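Local coordinates for protein D-alanyl transferase DltD (PDB 6PFX) that probably takes part in the D-alanylation of lipoteichoic acid, a step of cell wall biogenesis in Gram-positive bacteria, at residues T137-R146 / S273-K284. Residues are numbered along the deposited sequence; the frame is centred on the assembly and turned at random.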
ATOM      1  N   THR A 137       9.623 -19.778   9.056  1.00 19.23           N
ATOM      2  CA  THR A 137       9.878 -18.666   9.952  1.00 19.06           C
ATOM      3  C   THR A 137       8.593 -18.261  10.643  1.00 17.84           C
ATOM      4  O   THR A 137       7.496 -18.661  10.244  1.00 17.07           O
ATOM      5  CB  THR A 137      10.427 -17.466   9.172  1.00 22.24           C
ATOM      6  OG1 THR A 137       9.421 -16.944   8.288  1.00 22.55           O
ATOM      7  CG2 THR A 137      11.650 -17.846   8.371  1.00 18.78           C
ATOM      8  N   PRO A 138       8.684 -17.451  11.694  1.00 18.55           N
ATOM      9  CA  PRO A 138       7.445 -16.962  12.318  1.00 19.40           C
ATOM     10  C   PRO A 138       6.538 -16.242  11.336  1.00 13.65           C
ATOM     11  O   PRO A 138       5.308 -16.358  11.445  1.00 15.68           O
ATOM     12  CB  PRO A 138       7.956 -16.064  13.453  1.00 22.94           C
ATOM     13  CG  PRO A 138       9.327 -16.654  13.788  1.00 22.80           C
ATOM     14  CD  PRO A 138       9.889 -17.032  12.437  1.00 21.06           C
ATOM     15  N   ALA A 139       7.106 -15.530  10.355  1.00 17.43           N
ATOM     16  CA  ALA A 139       6.283 -14.899   9.326  1.00 15.07           C
ATOM     17  C   ALA A 139       5.450 -15.938   8.583  1.00 13.37           C
ATOM     18  O   ALA A 139       4.250 -15.734   8.349  1.00 14.18           O
ATOM     19  CB  ALA A 139       7.155 -14.121   8.344  1.00 17.16           C
ATOM     20  N   ASP A 140       6.070 -17.065   8.212  1.00 15.50           N
ATOM     21  CA  ASP A 140       5.350 -18.095   7.479  1.00 16.48           C
ATOM     22  C   ASP A 140       4.233 -18.686   8.327  1.00 13.68           C
ATOM     23  O   ASP A 140       3.147 -18.988   7.815  1.00 13.36           O
ATOM     24  CB  ASP A 140       6.313 -19.216   7.063  1.00 14.01           C
ATOM     25  CG  ASP A 140       7.413 -18.743   6.125  1.00 17.46           C
ATOM     26  OD1 ASP A 140       7.121 -17.993   5.170  1.00 18.02           O
ATOM     27  OD2 ASP A 140       8.584 -19.151   6.325  1.00 25.51           O
ATOM     28  N   ARG A 141       4.496 -18.881   9.627  1.00 13.58           N
ATOM     29  CA  ARG A 141       3.488 -19.447  10.511  1.00 12.95           C
ATOM     30  C   ARG A 141       2.320 -18.489  10.662  1.00 15.50           C
ATOM     31  O   ARG A 141       1.159 -18.911  10.657  1.00 17.80           O
ATOM     32  CB  ARG A 141       4.094 -19.776  11.873  1.00 20.89           C
ATOM     33  CG  ARG A 141       5.208 -20.814  11.824  1.00 21.87           C
ATOM     34  CD  ARG A 141       5.668 -21.178  13.231  1.00 28.35           C
ATOM     35  NE  ARG A 141       4.696 -22.036  13.898  1.00 26.81           N
ATOM     36  CZ  ARG A 141       4.801 -22.457  15.152  1.00 29.99           C
ATOM     37  NH1 ARG A 141       5.837 -22.092  15.894  1.00 30.61           N
ATOM     38  NH2 ARG A 141       3.862 -23.242  15.664  1.00 30.41           N
ATOM     39  N   TYR A 142       2.614 -17.189  10.772  1.00 16.33           N
ATOM     40  CA  TYR A 142       1.555 -16.199  10.898  1.00 17.05           C
ATOM     41  C   TYR A 142       0.704 -16.158   9.635  1.00 15.26           C
ATOM     42  O   TYR A 142      -0.529 -16.161   9.700  1.00 16.23           O
ATOM     43  CB  TYR A 142       2.141 -14.815  11.206  1.00 17.54           C
ATOM     44  CG  TYR A 142       1.075 -13.761  11.233  1.00 15.17           C
ATOM     45  CD1 TYR A 142       0.249 -13.607  12.339  1.00 17.21           C
ATOM     46  CD2 TYR A 142       0.862 -12.944  10.136  1.00 14.24           C
ATOM     47  CE1 TYR A 142      -0.752 -12.662  12.353  1.00 14.39           C
ATOM     48  CE2 TYR A 142      -0.147 -11.989  10.138  1.00 15.07           C
ATOM     49  CZ  TYR A 142      -0.944 -11.854  11.256  1.00 15.62           C
ATOM     50  OH  TYR A 142      -1.953 -10.923  11.306  1.00 15.65           O
ATOM     51  N   LEU A 143       1.350 -16.101   8.470  1.00 14.44           N
ATOM     52  CA  LEU A 143       0.588 -16.068   7.229  1.00 14.38           C
ATOM     53  C   LEU A 143      -0.285 -17.308   7.084  1.00 15.52           C
ATOM     54  O   LEU A 143      -1.438 -17.209   6.652  1.00 15.84           O
ATOM     55  CB  LEU A 143       1.529 -15.932   6.042  1.00 13.46           C
ATOM     56  CG  LEU A 143       0.862 -15.961   4.670  1.00 15.28           C
ATOM     57  CD1 LEU A 143      -0.117 -14.823   4.540  1.00 19.52           C
ATOM     58  CD2 LEU A 143       1.964 -15.891   3.616  1.00 18.30           C
ATOM     59  N   ALA A 144       0.241 -18.489   7.425  1.00 14.52           N
ATOM     60  CA  ALA A 144      -0.571 -19.697   7.317  1.00 15.71           C
ATOM     61  C   ALA A 144      -1.777 -19.611   8.238  1.00 15.42           C
ATOM     62  O   ALA A 144      -2.900 -19.944   7.841  1.00 16.95           O
ATOM     63  CB  ALA A 144       0.258 -20.938   7.645  1.00 15.14           C
ATOM     64  N   ARG A 145      -1.564 -19.114   9.459  1.00 15.83           N
ATOM     65  CA  ARG A 145      -2.659 -18.932  10.403  1.00 16.12           C
ATOM     66  C   ARG A 145      -3.712 -17.995   9.836  1.00 17.75           C
ATOM     67  O   ARG A 145      -4.918 -18.246   9.960  1.00 18.80           O
ATOM     68  CB  ARG A 145      -2.115 -18.364  11.715  1.00 18.04           C
ATOM     69  CG  ARG A 145      -1.473 -19.390  12.615  1.00 29.55           C
ATOM     70  CD  ARG A 145      -1.485 -18.968  14.081  1.00 30.32           C
ATOM     71  NE  ARG A 145      -0.841 -17.680  14.345  1.00 37.60           N
ATOM     72  CZ  ARG A 145       0.477 -17.491  14.402  1.00 33.48           C
ATOM     73  NH1 ARG A 145       1.309 -18.501  14.189  1.00 32.39           N
ATOM     74  NH2 ARG A 145       0.965 -16.287  14.667  1.00 32.52           N
ATOM     75  N   ARG A 146      -3.278 -16.912   9.204  1.00 16.83           N
ATOM     76  CA  ARG A 146      -4.233 -15.958   8.663  1.00 17.08           C
ATOM     77  C   ARG A 146      -4.991 -16.559   7.494  1.00 18.34           C
ATOM     78  O   ARG A 146      -6.221 -16.460   7.419  1.00 19.55           O
ATOM     79  CB  ARG A 146      -3.504 -14.706   8.206  1.00 15.56           C
ATOM     80  CG  ARG A 146      -3.053 -13.816   9.324  1.00 16.55           C
ATOM     81  CD  ARG A 146      -4.246 -13.113   9.951  1.00 14.26           C
ATOM     82  NE  ARG A 146      -4.661 -11.911   9.229  1.00 16.51           N
ATOM     83  CZ  ARG A 146      -5.923 -11.512   9.082  1.00 19.76           C
ATOM     84  NH1 ARG A 146      -6.920 -12.233   9.573  1.00 22.28           N
ATOM     85  NH2 ARG A 146      -6.188 -10.398   8.424  1.00 21.56           N
ATOM     86  N   SER A 273      -0.264  -6.842  12.403  1.00  9.24           N
ATOM     87  CA  SER A 273       0.507  -8.062  12.190  1.00 11.26           C
ATOM     88  C   SER A 273       0.597  -8.430  10.710  1.00 11.61           C
ATOM     89  O   SER A 273       1.643  -8.923  10.268  1.00  9.91           O
ATOM     90  CB  SER A 273      -0.064  -9.170  13.071  1.00 13.51           C
ATOM     91  OG  SER A 273       0.060  -8.811  14.446  1.00 11.37           O
ATOM     92  N   ASP A 274      -0.457  -8.182   9.917  1.00 11.25           N
ATOM     93  CA  ASP A 274      -0.325  -8.305   8.467  1.00 11.08           C
ATOM     94  C   ASP A 274       0.755  -7.354   7.951  1.00 11.97           C
ATOM     95  O   ASP A 274       1.554  -7.716   7.079  1.00 12.71           O
ATOM     96  CB  ASP A 274      -1.653  -8.020   7.752  1.00 15.49           C
ATOM     97  CG  ASP A 274      -2.747  -9.043   8.056  1.00 15.32           C
ATOM     98  OD1 ASP A 274      -2.499 -10.066   8.722  1.00 13.52           O
ATOM     99  OD2 ASP A 274      -3.890  -8.814   7.612  1.00 15.45           O
ATOM    100  N   PHE A 275       0.798  -6.128   8.491  1.00 11.34           N
ATOM    101  CA  PHE A 275       1.825  -5.158   8.121  1.00 13.44           C
ATOM    102  C   PHE A 275       3.211  -5.665   8.492  1.00 10.06           C
ATOM    103  O   PHE A 275       4.178  -5.442   7.751  1.00 10.68           O
ATOM    104  CB  PHE A 275       1.520  -3.809   8.818  1.00 11.12           C
ATOM    105  CG  PHE A 275       2.444  -2.694   8.402  1.00  9.98           C
ATOM    106  CD1 PHE A 275       2.405  -2.216   7.123  1.00 10.49           C
ATOM    107  CD2 PHE A 275       3.326  -2.109   9.295  1.00 10.37           C
ATOM    108  CE1 PHE A 275       3.245  -1.223   6.715  1.00 11.88           C
ATOM    109  CE2 PHE A 275       4.178  -1.093   8.880  1.00 13.21           C
ATOM    110  CZ  PHE A 275       4.139  -0.659   7.589  1.00 13.00           C
ATOM    111  N   GLN A 276       3.318  -6.401   9.599  1.00  9.89           N
ATOM    112  CA  GLN A 276       4.598  -6.989   9.970  1.00  9.94           C
ATOM    113  C   GLN A 276       5.125  -7.939   8.899  1.00  8.81           C
ATOM    114  O   GLN A 276       6.343  -8.067   8.733  1.00 10.97           O
ATOM    115  CB  GLN A 276       4.505  -7.700  11.320  1.00 10.04           C
ATOM    116  CG  GLN A 276       5.852  -8.213  11.801  1.00 12.37           C
ATOM    117  CD  GLN A 276       6.920  -7.140  12.037  1.00 11.19           C
ATOM    118  OE1 GLN A 276       6.641  -5.949  12.213  1.00  9.62           O
ATOM    119  NE2 GLN A 276       8.159  -7.585  12.054  1.00 11.27           N
ATOM    120  N   LEU A 277       4.234  -8.629   8.181  1.00  9.32           N
ATOM    121  CA  LEU A 277       4.678  -9.461   7.070  1.00 10.61           C
ATOM    122  C   LEU A 277       5.393  -8.621   6.023  1.00 10.41           C
ATOM    123  O   LEU A 277       6.460  -9.000   5.530  1.00 11.10           O
ATOM    124  CB  LEU A 277       3.482 -10.158   6.426  1.00 11.19           C
ATOM    125  CG  LEU A 277       2.795 -11.260   7.217  1.00 10.42           C
ATOM    126  CD1 LEU A 277       1.533 -11.722   6.520  1.00 13.12           C
ATOM    127  CD2 LEU A 277       3.741 -12.436   7.320  1.00 10.90           C
ATOM    128  N   VAL A 278       4.802  -7.482   5.653  1.00 11.66           N
ATOM    129  CA  VAL A 278       5.441  -6.558   4.720  1.00 10.60           C
ATOM    130  C   VAL A 278       6.826  -6.164   5.208  1.00  8.91           C
ATOM    131  O   VAL A 278       7.788  -6.185   4.440  1.00  8.52           O
ATOM    132  CB  VAL A 278       4.544  -5.322   4.526  1.00  9.55           C
ATOM    133  CG1 VAL A 278       5.271  -4.230   3.809  1.00 12.93           C
ATOM    134  CG2 VAL A 278       3.233  -5.711   3.817  1.00 15.34           C
ATOM    135  N   LEU A 279       6.946  -5.761   6.478  1.00  8.98           N
ATOM    136  CA  LEU A 279       8.240  -5.359   7.029  1.00  9.46           C
ATOM    137  C   LEU A 279       9.248  -6.505   7.004  1.00  9.40           C
ATOM    138  O   LEU A 279      10.433  -6.298   6.708  1.00 10.73           O
ATOM    139  CB  LEU A 279       8.039  -4.848   8.453  1.00 11.02           C
ATOM    140  CG  LEU A 279       7.118  -3.635   8.602  1.00 10.73           C
ATOM    141  CD1 LEU A 279       7.202  -3.090  10.033  1.00 11.91           C
ATOM    142  CD2 LEU A 279       7.480  -2.558   7.584  1.00 10.49           C
ATOM    143  N   ASP A 280       8.797  -7.715   7.328  1.00 10.54           N
ATOM    144  CA  ASP A 280       9.662  -8.888   7.275  1.00 11.43           C
ATOM    145  C   ASP A 280      10.270  -9.039   5.890  1.00 12.77           C
ATOM    146  O   ASP A 280      11.485  -9.226   5.748  1.00 12.42           O
ATOM    147  CB  ASP A 280       8.814 -10.097   7.674  1.00 12.15           C
ATOM    148  CG  ASP A 280       9.624 -11.359   7.920  1.00 19.48           C
ATOM    149  OD1 ASP A 280       9.880 -12.097   6.944  1.00 22.09           O
ATOM    150  OD2 ASP A 280       9.965 -11.628   9.096  1.00 21.12           O
ATOM    151  N   GLN A 281       9.446  -8.943   4.851  1.00 10.68           N
ATOM    152  CA  GLN A 281       9.945  -9.145   3.499  1.00 11.53           C
ATOM    153  C   GLN A 281      10.798  -7.972   3.028  1.00 10.93           C
ATOM    154  O   GLN A 281      11.812  -8.177   2.359  1.00 12.74           O
ATOM    155  CB  GLN A 281       8.783  -9.424   2.548  1.00 12.71           C
ATOM    156  CG  GLN A 281       9.192  -9.883   1.159  1.00 15.41           C
ATOM    157  CD  GLN A 281       9.820 -11.272   1.142  1.00 14.66           C
ATOM    158  OE1 GLN A 281       9.731 -12.017   2.107  1.00 18.39           O
ATOM    159  NE2 GLN A 281      10.467 -11.613   0.035  1.00 21.90           N
ATOM    160  N   LEU A 282      10.411  -6.737   3.364  1.00 10.34           N
ATOM    161  CA  LEU A 282      11.222  -5.583   2.996  1.00 12.42           C
ATOM    162  C   LEU A 282      12.601  -5.696   3.615  1.00 12.73           C
ATOM    163  O   LEU A 282      13.615  -5.437   2.958  1.00 11.81           O
ATOM    164  CB  LEU A 282      10.534  -4.297   3.446  1.00 13.12           C
ATOM    165  CG  LEU A 282       9.294  -3.974   2.629  1.00 10.88           C
ATOM    166  CD1 LEU A 282       8.500  -2.908   3.387  1.00 12.33           C
ATOM    167  CD2 LEU A 282       9.611  -3.446   1.281  1.00 11.48           C
ATOM    168  N   ALA A 283      12.666  -6.160   4.859  1.00 12.46           N
ATOM    169  CA  ALA A 283      13.954  -6.271   5.528  1.00 11.95           C
ATOM    170  C   ALA A 283      14.783  -7.387   4.906  1.00 15.55           C
ATOM    171  O   ALA A 283      15.983  -7.214   4.658  1.00 16.14           O
ATOM    172  CB  ALA A 283      13.734  -6.493   7.026  1.00 14.24           C
ATOM    173  N   LYS A 284      14.154  -8.528   4.610  1.00 13.79           N
ATOM    174  CA  LYS A 284      14.895  -9.655   4.039  1.00 14.26           C
ATOM    175  C   LYS A 284      15.445  -9.320   2.661  1.00 16.34           C
ATOM    176  O   LYS A 284      16.521  -9.806   2.292  1.00 17.46           O
ATOM    177  CB  LYS A 284      14.020 -10.910   4.030  1.00 18.54           C
ATOM    178  CG  LYS A 284      13.826 -11.464   5.445  1.00 23.80           C
ATOM    179  CD  LYS A 284      12.839 -12.622   5.539  1.00 25.78           C
ATOM    180  CE  LYS A 284      12.648 -13.082   6.992  1.00 28.28           C
ATOM    181  NZ  LYS A 284      11.480 -14.013   7.128  1.00 34.30           N
TER
HETATM  182  O   HOH W   1       9.820 -14.013  10.485  1.00 24.29           O
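Asp274 OD1 accepts two bonds from helix 138-146. Tyr142 OH donates to Asp274 OD1 at 2.8 Å, coming from above the carboxylate plane. Arg146 NE reaches the same Asp274 OD1 at 2.9 Å, on its syn side. Arg146 NH2 meets Asp274 OD2 at 2.9 Å with a nearly straight bond. The salt bridge is therefore side-on and bidentate, and guanidinium and carboxylate lie nearly coplanar, 16° apart. Arg146 CG lies over one face of the Tyr142 ring, near its rim, and bends at chi2 and chi3 turn the guanidinium to Asp274. Three donors thus hold the carboxylate and fix its rotation; the arginine and the phenol would be expected to favour its charged form.

Tyr142 has CG anti to its backbone N (chi1 176°), and the ring extends toward helix 273-284. Its hydroxyl end lies against Ser273 CB. At the ring edge, Tyr142 CD2 packs on Leu277 CD1 at 3.9 Å. Leu143 CD1 touches the same methyl of Leu277. The other methyl, Leu277 CD2, rests on Ala139 CB at 3.9 Å, where the backbones come nearest.

The far end is polar. One water accepts from Ala139 N and donates to Asp280 OD2, and so bridges the two helices. The extended Lys284 chain reaches toward Thr137, tip to tip. Thr137 is the N-cap: Thr137 N donates to Asp140 OD2 at 3.0 Å, while its OG1 accepts a weak bond from Asp140 N. Arg87 of helix 79-89 forms a salt bridge with Asp140.

The helix axes pass 10.2 Å apart at 143°. This is a roughly antiparallel helix pair, with a leucine centre between polar ends and a capping box at one helix start. It joins helix 138-146 to helix 271-284, which flanks the parallel sheet of this SGNH hydrolase-like fold.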